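Local atomic coordinates of protein archease (Thermotoga maritima, PDB entry 1J5U), a protein that probably activates the tRNA-splicing ligase RtcB by promoting its guanylylation, binds calcium, and may also act as a chaperone. Residues A[76-79]-A[80-84]. Numbering follows the deposited sequence.
Sequences WILE and ISKGW
The carboxylate of Glu79 meets the indole of Trp84 at a slant, the two planes 57° apart, and Glu79 OE1 lies 3.7 Å from Trp84 CD1. The glutamate chain bends at chi2, which brings its acid group beside the ring, and Lys56 serves both: it forms a salt bridge with OE1 and a cation-pi contact with Trp84. Lys102 makes a second cation-pi contact with the indole, a broad electron-rich surface suited to such charges. Glu79 OE2 pairs with Lys58 and takes a hydrogen bond from a water, 2.7 Å away, that accepts one from Lys82 NZ. This buried carboxylate is therefore well compensated and probably stays ionised. Lys82 runs nearly straight past CG to the water; its CE passes 4.1 Å from Leu78 CG, so the aliphatic part of the lysine lies against the leucine. Ser81 suits the last turn because its short hydroxyl can bend back onto the backbone: OG donates to a lone pair of Leu78 O at 2.6 Å. Glu79 O is gripped from opposite faces of its carbonyl plane, by Lys82 N and by Trp84 N, the latter at 2.8 Å and fairly straight (159°). With phi at 92°, a CB at Gly83 would collide with the carbonyl oxygen of Lys82, a clash glycine avoids. This positive phi, the 6→1 bond from Trp84 N to Glu79 O and the 5→2 bond from Gly83 N to Ile80 O define a Schellman motif, which ends helix 66-81 and turns the chain directly into strand 84-92, paired antiparallel with strand 95-105.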
ATOM      1  N   TRP A  76       1.693   1.052   6.761  1.00 14.07           N
ATOM      2  CA  TRP A  76       0.239   0.932   6.723  1.00 14.67           C
ATOM      3  C   TRP A  76      -0.183  -0.533   6.891  1.00 14.97           C
ATOM      4  O   TRP A  76      -1.203  -0.823   7.501  1.00 14.54           O
ATOM      5  CB  TRP A  76      -0.343   1.426   5.396  1.00 14.84           C
ATOM      6  CG  TRP A  76      -0.234   2.900   5.155  1.00 13.70           C
ATOM      7  CD1 TRP A  76       0.188   3.862   6.044  1.00 14.56           C
ATOM      8  CD2 TRP A  76      -0.528   3.581   3.932  1.00 14.92           C
ATOM      9  NE1 TRP A  76       0.175   5.095   5.443  1.00 12.99           N
ATOM     10  CE2 TRP A  76      -0.263   4.954   4.146  1.00 14.93           C
ATOM     11  CE3 TRP A  76      -1.000   3.163   2.669  1.00 14.06           C
ATOM     12  CZ2 TRP A  76      -0.450   5.922   3.142  1.00 14.84           C
ATOM     13  CZ3 TRP A  76      -1.192   4.135   1.668  1.00 13.27           C
ATOM     14  CH2 TRP A  76      -0.914   5.494   1.916  1.00 15.20           C
ATOM     15  N   ILE A  77       0.581  -1.441   6.297  1.00 15.57           N
ATOM     16  CA  ILE A  77       0.305  -2.874   6.410  1.00 16.04           C
ATOM     17  C   ILE A  77       0.496  -3.307   7.883  1.00 16.23           C
ATOM     18  O   ILE A  77      -0.246  -4.138   8.389  1.00 17.48           O
ATOM     19  CB  ILE A  77       1.236  -3.675   5.468  1.00 16.60           C
ATOM     20  CG1 ILE A  77       0.752  -3.475   4.013  1.00 16.95           C
ATOM     21  CG2 ILE A  77       1.249  -5.169   5.864  1.00 20.20           C
ATOM     22  CD1 ILE A  77       1.804  -3.754   2.922  1.00 18.35           C
ATOM     23  N   LEU A  78       1.475  -2.722   8.561  1.00 18.52           N
ATOM     24  CA  LEU A  78       1.725  -3.035   9.970  1.00 19.30           C
ATOM     25  C   LEU A  78       0.507  -2.547  10.745  1.00 19.93           C
ATOM     26  O   LEU A  78      -0.039  -3.275  11.573  1.00 20.31           O
ATOM     27  CB  LEU A  78       2.997  -2.336  10.479  1.00 20.90           C
ATOM     28  CG  LEU A  78       3.361  -2.483  11.975  1.00 22.19           C
ATOM     29  CD1 LEU A  78       3.511  -3.977  12.375  1.00 21.75           C
ATOM     30  CD2 LEU A  78       4.665  -1.740  12.241  1.00 22.56           C
ATOM     31  N   GLU A  79       0.061  -1.326  10.460  1.00 18.42           N
ATOM     32  CA  GLU A  79      -1.113  -0.792  11.140  1.00 18.19           C
ATOM     33  C   GLU A  79      -2.332  -1.661  10.875  1.00 20.12           C
ATOM     34  O   GLU A  79      -3.180  -1.872  11.777  1.00 19.72           O
ATOM     35  CB  GLU A  79      -1.395   0.654  10.693  1.00 15.02           C
ATOM     36  CG  GLU A  79      -0.445   1.683  11.312  1.00 17.08           C
ATOM     37  CD  GLU A  79      -0.579   1.743  12.828  1.00 16.87           C
ATOM     38  OE1 GLU A  79      -1.699   1.498  13.331  1.00 18.49           O
ATOM     39  OE2 GLU A  79       0.431   2.045  13.503  1.00 18.93           O
ATOM     40  N   ILE A  80      -2.454  -2.152   9.639  1.00 20.46           N
ATOM     41  CA  ILE A  80      -3.598  -2.998   9.319  1.00 20.29           C
ATOM     42  C   ILE A  80      -3.548  -4.251  10.221  1.00 20.27           C
ATOM     43  O   ILE A  80      -4.579  -4.683  10.734  1.00 20.11           O
ATOM     44  CB  ILE A  80      -3.618  -3.400   7.815  1.00 21.29           C
ATOM     45  CG1 ILE A  80      -4.144  -2.222   6.973  1.00 21.51           C
ATOM     46  CG2 ILE A  80      -4.543  -4.639   7.593  1.00 19.70           C
ATOM     47  CD1 ILE A  80      -4.066  -2.448   5.472  1.00 22.09           C
ATOM     48  N   SER A  81      -2.364  -4.820  10.430  1.00 21.46           N
ATOM     49  CA  SER A  81      -2.261  -6.000  11.304  1.00 23.99           C
ATOM     50  C   SER A  81      -2.632  -5.633  12.741  1.00 26.29           C
ATOM     51  O   SER A  81      -2.916  -6.508  13.554  1.00 26.88           O
ATOM     52  CB  SER A  81      -0.847  -6.619  11.269  1.00 24.97           C
ATOM     53  OG  SER A  81       0.123  -5.862  11.980  1.00 25.01           O
ATOM     54  N   LYS A  82      -2.644  -4.339  13.052  1.00 25.59           N
ATOM     55  CA  LYS A  82      -2.999  -3.891  14.397  1.00 26.18           C
ATOM     56  C   LYS A  82      -4.457  -3.481  14.449  1.00 24.46           C
ATOM     57  O   LYS A  82      -4.936  -2.982  15.463  1.00 26.49           O
ATOM     58  CB  LYS A  82      -2.116  -2.708  14.826  1.00 27.14           C
ATOM     59  CG  LYS A  82      -0.656  -3.083  15.025  1.00 30.38           C
ATOM     60  CD  LYS A  82       0.184  -1.897  15.468  1.00 33.92           C
ATOM     61  CE  LYS A  82       1.630  -2.316  15.714  1.00 34.72           C
ATOM     62  NZ  LYS A  82       2.473  -1.153  16.143  1.00 37.70           N
ATOM     63  N   GLY A  83      -5.166  -3.683  13.348  1.00 23.06           N
ATOM     64  CA  GLY A  83      -6.565  -3.317  13.310  1.00 20.94           C
ATOM     65  C   GLY A  83      -6.853  -1.912  12.794  1.00 20.66           C
ATOM     66  O   GLY A  83      -7.967  -1.436  12.942  1.00 22.98           O
ATOM     67  N   TRP A  84      -5.881  -1.257  12.161  1.00 20.34           N
ATOM     68  CA  TRP A  84      -6.098   0.095  11.640  1.00 19.48           C
ATOM     69  C   TRP A  84      -5.793   0.213  10.121  1.00 18.98           C
ATOM     70  O   TRP A  84      -4.717  -0.142   9.679  1.00 19.55           O
ATOM     71  CB  TRP A  84      -5.213   1.103  12.401  1.00 21.01           C
ATOM     72  CG  TRP A  84      -5.533   1.232  13.883  1.00 20.67           C
ATOM     73  CD1 TRP A  84      -4.950   0.561  14.913  1.00 22.12           C
ATOM     74  CD2 TRP A  84      -6.542   2.060  14.465  1.00 22.88           C
ATOM     75  NE1 TRP A  84      -5.534   0.916  16.111  1.00 22.88           N
ATOM     76  CE2 TRP A  84      -6.516   1.837  15.862  1.00 23.11           C
ATOM     77  CE3 TRP A  84      -7.468   2.971  13.940  1.00 22.29           C
ATOM     78  CZ2 TRP A  84      -7.380   2.492  16.742  1.00 23.26           C
ATOM     79  CZ3 TRP A  84      -8.334   3.627  14.826  1.00 24.94           C
ATOM     80  CH2 TRP A  84      -8.278   3.380  16.208  1.00 23.60           C
TER
HETATM   81  O   HOH W   1       2.592   0.504  13.568  1.00 38.13           O